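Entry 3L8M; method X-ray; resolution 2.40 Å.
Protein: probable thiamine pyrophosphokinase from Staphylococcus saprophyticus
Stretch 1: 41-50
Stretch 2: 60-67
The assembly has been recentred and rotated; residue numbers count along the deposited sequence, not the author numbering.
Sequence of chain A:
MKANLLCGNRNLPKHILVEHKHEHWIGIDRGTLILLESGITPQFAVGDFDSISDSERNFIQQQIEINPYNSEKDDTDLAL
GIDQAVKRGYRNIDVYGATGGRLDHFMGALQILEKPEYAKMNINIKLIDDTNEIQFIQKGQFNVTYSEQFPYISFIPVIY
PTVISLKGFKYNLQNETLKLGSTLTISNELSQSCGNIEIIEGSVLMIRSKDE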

# COMPACT_ATOMS: atom_id res chain seq x y z
N THR A 41 -3.77 9.33 -9.40
CA THR A 41 -4.22 8.43 -10.46
C THR A 41 -5.53 7.75 -10.06
O THR A 41 -5.58 6.97 -9.12
CB THR A 41 -3.19 7.32 -10.76
OG1 THR A 41 -1.95 7.91 -11.17
CG2 THR A 41 -3.71 6.39 -11.87
N PRO A 42 -6.62 8.06 -10.77
CA PRO A 42 -7.93 7.47 -10.47
C PRO A 42 -7.94 5.97 -10.78
O PRO A 42 -7.36 5.55 -11.78
CB PRO A 42 -8.87 8.24 -11.40
CG PRO A 42 -8.13 9.52 -11.69
CD PRO A 42 -6.72 9.06 -11.84
N GLN A 43 -8.57 5.18 -9.92
CA GLN A 43 -8.70 3.74 -10.13
C GLN A 43 -9.42 3.57 -11.49
O GLN A 43 -9.17 2.63 -12.23
CB GLN A 43 -9.56 3.12 -9.03
CG GLN A 43 -9.02 3.27 -7.61
CD GLN A 43 -7.72 2.51 -7.42
OE1 GLN A 43 -7.59 1.36 -7.83
NE2 GLN A 43 -6.74 3.16 -6.79
N PHE A 44 -10.33 4.50 -11.78
CA PHE A 44 -11.09 4.52 -13.02
C PHE A 44 -11.97 5.77 -13.07
O PHE A 44 -12.23 6.39 -12.05
CB PHE A 44 -11.94 3.25 -13.17
CG PHE A 44 -13.09 3.14 -12.21
CD1 PHE A 44 -14.27 3.84 -12.43
CD2 PHE A 44 -13.01 2.29 -11.11
CE1 PHE A 44 -15.35 3.70 -11.58
CE2 PHE A 44 -14.09 2.14 -10.25
CZ PHE A 44 -15.27 2.85 -10.49
N ALA A 45 -12.42 6.14 -14.26
CA ALA A 45 -13.24 7.32 -14.40
C ALA A 45 -14.38 7.14 -15.39
O ALA A 45 -14.27 6.37 -16.34
CB ALA A 45 -12.37 8.49 -14.83
N VAL A 46 -15.47 7.87 -15.15
CA VAL A 46 -16.64 7.84 -16.02
C VAL A 46 -16.86 9.28 -16.45
O VAL A 46 -16.66 10.20 -15.66
CB VAL A 46 -17.90 7.37 -15.26
CG1 VAL A 46 -19.08 7.29 -16.22
CG2 VAL A 46 -17.66 6.02 -14.60
N GLY A 47 -17.26 9.49 -17.70
CA GLY A 47 -17.49 10.84 -18.16
C GLY A 47 -16.75 11.18 -19.42
O GLY A 47 -15.73 10.55 -19.73
N ASP A 48 -17.25 12.17 -20.15
CA ASP A 48 -16.66 12.61 -21.41
C ASP A 48 -15.86 13.52 -20.47
O ASP A 48 -16.43 14.06 -19.51
CB ASP A 48 -17.52 13.71 -22.03
N PHE A 49 -14.57 13.67 -20.75
CA PHE A 49 -13.63 14.49 -19.96
C PHE A 49 -12.88 15.00 -21.21
O PHE A 49 -12.75 14.30 -22.21
CB PHE A 49 -12.76 13.50 -19.15
CG PHE A 49 -12.07 12.45 -19.98
CD1 PHE A 49 -10.89 12.73 -20.66
CD2 PHE A 49 -12.60 11.16 -20.08
CE1 PHE A 49 -10.24 11.75 -21.43
CE2 PHE A 49 -11.97 10.18 -20.84
CZ PHE A 49 -10.79 10.47 -21.52
N ASP A 50 -12.38 16.23 -21.14
CA ASP A 50 -11.67 16.81 -22.28
C ASP A 50 -10.21 16.39 -22.38
O ASP A 50 -9.59 15.98 -21.39
CB ASP A 50 -11.75 18.34 -22.25
CG ASP A 50 -10.98 18.95 -21.10
OD1 ASP A 50 -11.00 20.19 -20.97
OD2 ASP A 50 -10.36 18.20 -20.33
N ILE A 60 -5.45 8.26 -20.64
CA ILE A 60 -6.68 8.25 -19.86
C ILE A 60 -7.69 7.20 -20.34
O ILE A 60 -8.29 6.49 -19.53
CB ILE A 60 -7.39 9.63 -19.92
CG1 ILE A 60 -6.46 10.72 -19.36
CG2 ILE A 60 -8.68 9.60 -19.12
CD1 ILE A 60 -7.05 12.12 -19.42
N GLN A 61 -7.86 7.10 -21.65
CA GLN A 61 -8.81 6.16 -22.24
C GLN A 61 -8.22 4.77 -22.50
O GLN A 61 -8.46 4.18 -23.54
CB GLN A 61 -9.38 6.74 -23.54
CG GLN A 61 -10.38 5.86 -24.30
CD GLN A 61 -11.66 5.58 -23.53
OE1 GLN A 61 -11.85 4.49 -22.98
NE2 GLN A 61 -12.55 6.56 -23.50
N GLN A 62 -7.45 4.26 -21.55
CA GLN A 62 -6.87 2.93 -21.69
C GLN A 62 -6.46 2.39 -20.32
O GLN A 62 -6.34 1.18 -20.14
CB GLN A 62 -5.65 2.95 -22.60
CG GLN A 62 -4.41 3.56 -21.97
CD GLN A 62 -3.14 3.27 -22.76
OE1 GLN A 62 -2.07 3.78 -22.43
NE2 GLN A 62 -3.26 2.45 -23.80
N GLN A 63 -6.24 3.29 -19.37
CA GLN A 63 -5.84 2.88 -18.03
C GLN A 63 -6.72 3.50 -16.95
O GLN A 63 -6.66 3.07 -15.80
CB GLN A 63 -4.39 3.27 -17.77
CG GLN A 63 -3.40 2.60 -18.72
CD GLN A 63 -1.96 2.94 -18.40
OE1 GLN A 63 -1.57 4.11 -18.39
NE2 GLN A 63 -1.16 1.91 -18.13
N ILE A 64 -7.54 4.47 -17.33
CA ILE A 64 -8.41 5.15 -16.37
C ILE A 64 -9.89 5.16 -16.76
O ILE A 64 -10.76 4.80 -15.97
CB ILE A 64 -7.96 6.62 -16.19
CG1 ILE A 64 -6.47 6.67 -15.84
CG2 ILE A 64 -8.78 7.29 -15.12
CD1 ILE A 64 -5.87 8.07 -15.96
N GLU A 65 -10.17 5.59 -17.99
CA GLU A 65 -11.54 5.67 -18.47
C GLU A 65 -12.22 4.32 -18.72
O GLU A 65 -11.73 3.51 -19.50
CB GLU A 65 -11.57 6.51 -19.75
CG GLU A 65 -12.97 6.74 -20.35
CD GLU A 65 -13.85 7.64 -19.50
OE1 GLU A 65 -15.02 7.85 -19.87
OE2 GLU A 65 -13.37 8.14 -18.46
N ILE A 66 -13.33 4.05 -18.04
CA ILE A 66 -14.06 2.82 -18.30
C ILE A 66 -15.34 3.27 -19.01
O ILE A 66 -15.69 4.46 -18.98
CB ILE A 66 -14.37 2.00 -17.00
CG1 ILE A 66 -15.45 2.66 -16.14
CG2 ILE A 66 -13.08 1.78 -16.23
CD1 ILE A 66 -15.07 3.97 -15.59
N ASN A 67 -16.02 2.34 -19.68
CA ASN A 67 -17.22 2.66 -20.44
C ASN A 67 -18.40 1.73 -20.14
O ASN A 67 -18.83 0.95 -21.00
CB ASN A 67 -16.89 2.62 -21.94
CG ASN A 67 -15.87 3.67 -22.36
OD1 ASN A 67 -16.18 4.86 -22.41
ND2 ASN A 67 -14.66 3.24 -22.65
O HOH W 1 -6.22 3.40 -12.92
O HOH W 2 -17.48 6.76 -19.35

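Where a helix gives way to an extended segment, a short backbone bridge can fix the register and leave side chains to fill the spaces around it. In this probable thiamine pyrophosphokinase the bridge is a single one, A45 with E65. A45 N donates to I64 O at 2.7 Å, and I66 N donates to A45 O at 3.0 Å, so A45 is held through both its amide and its carbonyl. Beside the first of these bonds, F44 CA lies 3.0 Å from the same I64 O, a CA-H...O contact.

Around this seam the isoleucines act as the bumps. The CG2 methyl of I64 fits into the corner formed by P42 and A45, 3.8 Å from P42 CB and 3.8 Å from A45 CB. The end of I66 comes nearer the first stretch than its sideways CA-to-CB bond suggests, and its CD1 lies 3.3 Å from F44 CD1 and 3.4 Å from V46 CG2. Farther along, F49 points toward the helix, and I60 CG2 sits over one face of its ring, 3.7 Å from the ring centroid, in a CH-pi contact. E65 CD approaches the ring edge, 3.4 Å from F49 CE2.

Water fills a remaining gap: water 2 accepts from G47 N at 3.2 Å and donates to E65 OE1 at 2.7 Å and I66 O at 2.9 Å.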